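Local coordinates for protein orotate phosphoribosyltransferase (Aeropyrum pernix, PDB 2YZK) that probably catalyses the magnesium-dependent transfer of ribosyl phosphate from 5-phosphoribose 1-diphosphate to orotate, yielding orotidine monophosphate in pyrimidine biosynthesis, at residues G36-S39 with S40-A44; G52-D55 with L56-S60; I126-L129 with R130-Y134. All coordinates share one frame; numbering follows the deposited sequence.

Contact 1 (G36-S39 with S40-A44); sequences GDES and SYSVA
Ser40 turns both of its donors on one oxygen of Asp37, the N-cap residue of helix 38-58. Ser40 OG gives a bond of 2.9 Å to Asp37 OD2, which receives it on the anti lone pair; Ser40 N makes the capping bond to that same Asp37 OD2, at 3.2 Å, from above the carboxylate plane. Arg9 of helix 2-9 lies against both side chains. At Tyr41 the backbone N closes the first helical turn on Asp37 O, while the side chain folds back over that turn. With CG set between the backbone N and the carbonyl carbon (chi1 71°), the ring lies over Glu38, whose CA makes a CH-pi contact 3.7 Å from the ring centroid of Tyr41. The phenol OH reaches on to Lys82 O of the second subunit, and Trp72 and Met75 of helix 70-80 also touch the side chain. Replacing Tyr41 with an alanine would probably leave that Lys82 carbonyl without its phenol donor, uncover the Glu38 CA and leave a gap against helix 70-80. Ser42 N makes a secure bond to Glu38 O at 2.9 Å; Ser42 OG lies 2.4 Å from Glu38 OE2, shorter than an ordinary hydrogen bond, so its details are doubtful. The glutamate chain, bent at chi2 (-78°), brings its carboxylate round to that hydroxyl. Val43 N adds a weak bond to Ser39 O. Chemically, Asp37 OD2 is gripped by two donors at the N-cap, where the helix dipole is likely to favour the ionised carboxylate, as it probably does for Glu38.

Contact 2 (G52-D55 with L56-S60); sequences GGQD and LARSS
Gln54 and Arg58, one helical turn apart, lie side by side, with Gln54 NE2 set over the centre of one guanidinium face, 3.2 Å from Arg58 CZ, and the amide and guanidinium planes 60° apart. Both groups present donors here, so they pack without a hydrogen bond. The arginine comes round to the amide through bends at chi2 (-63°) and chi3, and its CG lies 3.1 Å from Gln54 O. Among backbone bonds, Arg58 N to Gln54 O is the shortest at 2.8 Å. Ala57 N reaches Gly53 O in the carbonyl plane, whereas Leu56 N comes to Gly52 O from well above it. The helix is kinked here, Gln54 N and Asp55 N making no bond to the preceding turn, and the tilted Leu56 bond follows. Gly53 takes a positive phi that favours glycine at the kink; at Gly52 a side chain would clash with Leu56 CD2. This is the C-terminal end of the helix that leads into strand 61-65 of the parallel sheet at the core of the type I phosphoribosyltransferase fold. A hydroxyl finishes the turn. Ser59 OG and Ser59 N both donate to Leu56 O, the hydroxyl at 2.7 Å from that oxygen, and the Ser59 side chain packs on Val110 of strand 108-113. Asp55 OD1 turns elsewhere in the chain, to a salt bridge with Arg159 and a hydrogen bond from Thr138.

Contact 3 (I126-L129 with R130-Y134); sequences IEVL and RSNGY
Ile126 lays its CG2 methyl over one face of the Arg130 guanidinium, offset toward the rim and 3.6 Å from Arg130 NE. The arginine chain is extended from CG to NE and runs beside the isoleucine, pointing the same way, which carries its polar end past the methyl to Met156 O (through NH1) and Val136 O (through NH2). Ser131 behaves differently. Its OG is turned back beside its own backbone N (chi1 -64°), and both groups grip Glu127 O from opposite faces of the carbonyl, the hydroxyl at 2.9 Å from Glu127 O. Asn132 repeats the idea with an amide: Asn132 ND2 donates to Val128 O at 2.7 Å and lies against Val128 CG1, while Asn132 N adds a weak bond to the same oxygen. Asn132 N also bonds to Leu129 O, which takes a second donor, Tyr134 N at 3.0 Å, from its other face. This last bond wraps round Gly133, whose left-handed backbone turns the chain off the helix end. The Tyr134 ring, with CG beside the backbone N (chi1 -62°), presents an edge to Leu129 O, in the ring plane and 3.4 Å from Tyr134 CD2. Leu129 CD2 packs 3.8 Å from that same Tyr134 CD2, the two side chains crossing obliquely, and the phenol OH bonds to Pro104 O. Helix 120-131 is the connection of a beta-alpha-beta crossover between the adjacent parallel strands 108-113 and 135-141, and its end packs on the former: Ile126 on Val111, Leu129 on Val109 and Val111, and Tyr134 on Val109.

How the contacts relate
Contact 1 comes first, closing the opening turn of helix 38-58; contact 2 closes the far end of the same helix, with the centres about 21 Å apart. Contact 3 follows much later, at the C-terminal end of helix 120-131. All three are local, in series along the chain, so none nests in or crosses another. Contact 1 ties the helix start to helices 2-9 and 70-80 and to the second subunit. Contacts 2 and 3 are each a helix end that hands the chain to a strand of the parallel sheet, 61-65 and 135-141, and both pack on strand 108-113. Contacts 1 and 3 lie on opposite sides of the chain's centre.

Contact 1 (G36-S39 with S40-A44)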
loop_
_atom_site.group_PDB
_atom_site.type_symbol
_atom_site.label_atom_id
_atom_site.label_comp_id
_atom_site.label_asym_id
_atom_site.label_seq_id
_atom_site.Cartn_x
_atom_site.Cartn_y
_atom_site.Cartn_z
ATOM N N GLY A 36 -7.137 -10.157 2.147
ATOM C CA GLY A 36 -8.214 -10.257 3.118
ATOM C C GLY A 36 -8.211 -11.502 3.992
ATOM O O GLY A 36 -9.215 -11.805 4.630
ATOM N N ASP A 37 -7.095 -12.224 4.023
ATOM C CA ASP A 37 -6.986 -13.433 4.843
ATOM C C ASP A 37 -5.530 -13.591 5.279
ATOM O O ASP A 37 -4.658 -13.836 4.450
ATOM C CB ASP A 37 -7.432 -14.656 4.035
ATOM C CG ASP A 37 -7.505 -15.917 4.872
ATOM O OD1 ASP A 37 -8.293 -15.949 5.846
ATOM O OD2 ASP A 37 -6.771 -16.878 4.558
ATOM N N GLU A 38 -5.267 -13.450 6.577
ATOM C CA GLU A 38 -3.902 -13.554 7.083
ATOM C C GLU A 38 -3.233 -14.855 6.651
ATOM O O GLU A 38 -2.062 -14.864 6.292
ATOM C CB GLU A 38 -3.891 -13.432 8.615
ATOM C CG GLU A 38 -2.499 -13.405 9.267
ATOM C CD GLU A 38 -1.843 -14.779 9.363
ATOM O OE1 GLU A 38 -2.571 -15.783 9.494
ATOM O OE2 GLU A 38 -0.595 -14.853 9.329
ATOM N N SER A 39 -3.982 -15.949 6.667
ATOM C CA SER A 39 -3.419 -17.231 6.273
ATOM C C SER A 39 -2.880 -17.155 4.851
ATOM O O SER A 39 -1.776 -17.622 4.564
ATOM C CB SER A 39 -4.481 -18.330 6.362
ATOM O OG SER A 39 -3.985 -19.550 5.847
ATOM N N SER A 40 -3.663 -16.544 3.971
ATOM C CA SER A 40 -3.291 -16.422 2.572
ATOM C C SER A 40 -2.151 -15.452 2.307
ATOM O O SER A 40 -1.198 -15.796 1.603
ATOM C CB SER A 40 -4.520 -16.025 1.750
ATOM O OG SER A 40 -5.538 -17.005 1.895
ATOM N N TYR A 41 -2.218 -14.243 2.855
ATOM C CA TYR A 41 -1.128 -13.321 2.575
ATOM C C TYR A 41 0.181 -13.741 3.233
ATOM O O TYR A 41 1.254 -13.420 2.727
ATOM C CB TYR A 41 -1.505 -11.857 2.905
ATOM C CG TYR A 41 -1.654 -11.446 4.357
ATOM C CD1 TYR A 41 -0.592 -11.539 5.255
ATOM C CD2 TYR A 41 -2.832 -10.847 4.798
ATOM C CE1 TYR A 41 -0.700 -11.035 6.562
ATOM C CE2 TYR A 41 -2.952 -10.341 6.088
ATOM C CZ TYR A 41 -1.884 -10.435 6.967
ATOM O OH TYR A 41 -2.012 -9.926 8.242
ATOM N N SER A 42 0.100 -14.486 4.333
ATOM C CA SER A 42 1.315 -14.942 4.997
ATOM C C SER A 42 2.040 -15.966 4.133
ATOM O O SER A 42 3.271 -15.967 4.067
ATOM C CB SER A 42 0.995 -15.546 6.362
ATOM O OG SER A 42 0.726 -14.518 7.297
ATOM N N VAL A 43 1.279 -16.835 3.474
ATOM C CA VAL A 43 1.872 -17.838 2.597
ATOM C C VAL A 43 2.556 -17.099 1.448
ATOM O O VAL A 43 3.686 -17.413 1.067
ATOM C CB VAL A 43 0.792 -18.794 2.019
ATOM C CG1 VAL A 43 1.402 -19.705 0.967
ATOM C CG2 VAL A 43 0.188 -19.623 3.138
ATOM N N ALA A 44 1.865 -16.095 0.918
ATOM C CA ALA A 44 2.380 -15.299 -0.192
ATOM C C ALA A 44 3.655 -14.569 0.195
ATOM O O ALA A 44 4.619 -14.550 -0.566
ATOM C CB ALA A 44 1.324 -14.289 -0.644
#

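Contact 2 (G52-D55 with L56-S60)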
loop_
_atom_site.group_PDB
_atom_site.type_symbol
_atom_site.label_atom_id
_atom_site.label_comp_id
_atom_site.label_asym_id
_atom_site.label_seq_id
_atom_site.Cartn_x
_atom_site.Cartn_y
_atom_site.Cartn_z
ATOM N N GLY A 52 12.753 -13.916 -3.445
ATOM C CA GLY A 52 13.493 -12.665 -3.428
ATOM C C GLY A 52 14.939 -12.954 -3.072
ATOM O O GLY A 52 15.853 -12.230 -3.462
ATOM N N GLY A 53 15.133 -14.025 -2.311
ATOM C CA GLY A 53 16.469 -14.435 -1.913
ATOM C C GLY A 53 17.357 -13.369 -1.300
ATOM O O GLY A 53 16.896 -12.490 -0.573
ATOM N N GLN A 54 18.650 -13.454 -1.596
ATOM C CA GLN A 54 19.613 -12.508 -1.052
ATOM C C GLN A 54 19.483 -11.094 -1.607
ATOM O O GLN A 54 19.823 -10.132 -0.922
ATOM C CB GLN A 54 21.034 -13.033 -1.266
ATOM C CG GLN A 54 21.292 -14.342 -0.540
ATOM C CD GLN A 54 20.914 -14.271 0.925
ATOM O OE1 GLN A 54 20.016 -14.982 1.382
ATOM N NE2 GLN A 54 21.593 -13.407 1.671
ATOM N N ASP A 55 18.997 -10.961 -2.839
ATOM C CA ASP A 55 18.825 -9.638 -3.436
ATOM C C ASP A 55 17.883 -8.818 -2.559
ATOM O O ASP A 55 18.152 -7.661 -2.247
ATOM C CB ASP A 55 18.226 -9.738 -4.842
ATOM C CG ASP A 55 19.198 -10.311 -5.859
ATOM O OD1 ASP A 55 18.852 -10.325 -7.059
ATOM O OD2 ASP A 55 20.301 -10.745 -5.469
ATOM N N LEU A 56 16.775 -9.434 -2.166
ATOM C CA LEU A 56 15.798 -8.766 -1.321
ATOM C C LEU A 56 16.356 -8.595 0.092
ATOM O O LEU A 56 16.263 -7.514 0.680
ATOM C CB LEU A 56 14.497 -9.575 -1.292
ATOM C CG LEU A 56 13.374 -9.058 -0.389
ATOM C CD1 LEU A 56 12.950 -7.672 -0.847
ATOM C CD2 LEU A 56 12.196 -10.022 -0.435
ATOM N N ALA A 57 16.966 -9.656 0.618
ATOM C CA ALA A 57 17.521 -9.638 1.965
ATOM C C ALA A 57 18.613 -8.600 2.192
ATOM O O ALA A 57 18.769 -8.104 3.307
ATOM C CB ALA A 57 18.042 -11.029 2.330
ATOM N N ARG A 58 19.367 -8.263 1.151
ATOM C CA ARG A 58 20.445 -7.290 1.302
ATOM C C ARG A 58 20.079 -5.908 0.766
ATOM O O ARG A 58 20.860 -4.964 0.890
ATOM C CB ARG A 58 21.709 -7.778 0.588
ATOM C CG ARG A 58 22.109 -9.216 0.890
ATOM C CD ARG A 58 22.465 -9.447 2.350
ATOM N NE ARG A 58 21.512 -10.347 2.994
ATOM C CZ ARG A 58 21.821 -11.192 3.975
ATOM N NH1 ARG A 58 23.065 -11.263 4.433
ATOM N NH2 ARG A 58 20.881 -11.969 4.497
ATOM N N SER A 59 18.896 -5.788 0.175
ATOM C CA SER A 59 18.449 -4.516 -0.390
ATOM C C SER A 59 18.437 -3.405 0.651
ATOM O O SER A 59 18.135 -3.643 1.818
ATOM C CB SER A 59 17.042 -4.663 -0.983
ATOM O OG SER A 59 16.086 -4.952 0.025
ATOM N N SER A 60 18.762 -2.185 0.231
ATOM C CA SER A 60 18.749 -1.066 1.167
ATOM C C SER A 60 17.304 -0.628 1.396
ATOM O O SER A 60 16.996 0.038 2.386
ATOM C CB SER A 60 19.575 0.107 0.632
ATOM O OG SER A 60 18.895 0.792 -0.396
#

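Contact 3 (I126-L129 with R130-Y134)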
loop_
_atom_site.group_PDB
_atom_site.type_symbol
_atom_site.label_atom_id
_atom_site.label_comp_id
_atom_site.label_asym_id
_atom_site.label_seq_id
_atom_site.Cartn_x
_atom_site.Cartn_y
_atom_site.Cartn_z
ATOM N N ILE A 126 11.254 1.539 -12.558
ATOM C CA ILE A 126 12.705 1.400 -12.619
ATOM C C ILE A 126 13.335 2.696 -13.126
ATOM O O ILE A 126 14.357 3.145 -12.606
ATOM C CB ILE A 126 13.125 0.255 -13.565
ATOM C CG1 ILE A 126 12.532 -1.072 -13.083
ATOM C CG2 ILE A 126 14.645 0.168 -13.624
ATOM C CD1 ILE A 126 13.184 -1.650 -11.828
ATOM N N GLU A 127 12.729 3.298 -14.144
ATOM C CA GLU A 127 13.268 4.542 -14.684
ATOM C C GLU A 127 13.251 5.659 -13.641
ATOM O O GLU A 127 14.210 6.423 -13.526
ATOM C CB GLU A 127 12.500 4.955 -15.944
ATOM C CG GLU A 127 12.693 3.978 -17.100
ATOM C CD GLU A 127 12.035 4.434 -18.390
ATOM O OE1 GLU A 127 10.817 4.724 -18.369
ATOM O OE2 GLU A 127 12.732 4.496 -19.428
ATOM N N VAL A 128 12.171 5.746 -12.870
ATOM C CA VAL A 128 12.067 6.763 -11.828
ATOM C C VAL A 128 13.138 6.524 -10.763
ATOM O O VAL A 128 13.812 7.452 -10.323
ATOM C CB VAL A 128 10.668 6.738 -11.174
ATOM C CG1 VAL A 128 10.613 7.699 -9.998
ATOM C CG2 VAL A 128 9.620 7.119 -12.204
ATOM N N LEU A 129 13.304 5.272 -10.353
ATOM C CA LEU A 129 14.312 4.949 -9.352
ATOM C C LEU A 129 15.728 5.289 -9.818
ATOM O O LEU A 129 16.488 5.927 -9.088
ATOM C CB LEU A 129 14.234 3.462 -9.005
ATOM C CG LEU A 129 13.019 3.063 -8.173
ATOM C CD1 LEU A 129 12.838 1.557 -8.221
ATOM C CD2 LEU A 129 13.216 3.541 -6.744
ATOM N N ARG A 130 16.077 4.869 -11.033
ATOM C CA ARG A 130 17.417 5.113 -11.562
ATOM C C ARG A 130 17.729 6.591 -11.749
ATOM O O ARG A 130 18.881 7.015 -11.601
ATOM C CB ARG A 130 17.611 4.361 -12.881
ATOM C CG ARG A 130 17.731 2.862 -12.677
ATOM C CD ARG A 130 18.015 2.118 -13.959
ATOM N NE ARG A 130 18.230 0.699 -13.699
ATOM C CZ ARG A 130 18.197 -0.251 -14.626
ATOM N NH1 ARG A 130 17.952 0.058 -15.893
ATOM N NH2 ARG A 130 18.396 -1.515 -14.279
ATOM N N SER A 131 16.702 7.373 -12.065
ATOM C CA SER A 131 16.868 8.805 -12.266
ATOM C C SER A 131 16.965 9.555 -10.942
ATOM O O SER A 131 17.395 10.710 -10.904
ATOM C CB SER A 131 15.697 9.367 -13.079
ATOM O OG SER A 131 15.681 8.821 -14.385
ATOM N N ASN A 132 16.572 8.900 -9.856
ATOM C CA ASN A 132 16.616 9.539 -8.550
ATOM C C ASN A 132 17.720 9.030 -7.629
ATOM O O ASN A 132 17.628 9.163 -6.410
ATOM C CB ASN A 132 15.249 9.427 -7.867
ATOM C CG ASN A 132 14.233 10.405 -8.440
ATOM O OD1 ASN A 132 14.286 11.602 -8.163
ATOM N ND2 ASN A 132 13.313 9.900 -9.253
ATOM N N GLY A 133 18.758 8.440 -8.217
ATOM C CA GLY A 133 19.886 7.971 -7.431
ATOM C C GLY A 133 19.849 6.581 -6.827
ATOM O O GLY A 133 20.664 6.273 -5.954
ATOM N N TYR A 134 18.919 5.742 -7.266
ATOM C CA TYR A 134 18.838 4.379 -6.746
ATOM C C TYR A 134 19.349 3.418 -7.800
ATOM O O TYR A 134 19.428 3.765 -8.981
ATOM C CB TYR A 134 17.392 3.991 -6.431
ATOM C CG TYR A 134 16.731 4.823 -5.367
ATOM C CD1 TYR A 134 16.877 4.510 -4.014
ATOM C CD2 TYR A 134 15.958 5.933 -5.711
ATOM C CE1 TYR A 134 16.261 5.286 -3.024
ATOM C CE2 TYR A 134 15.347 6.710 -4.737
ATOM C CZ TYR A 134 15.500 6.384 -3.400
ATOM O OH TYR A 134 14.895 7.171 -2.446
#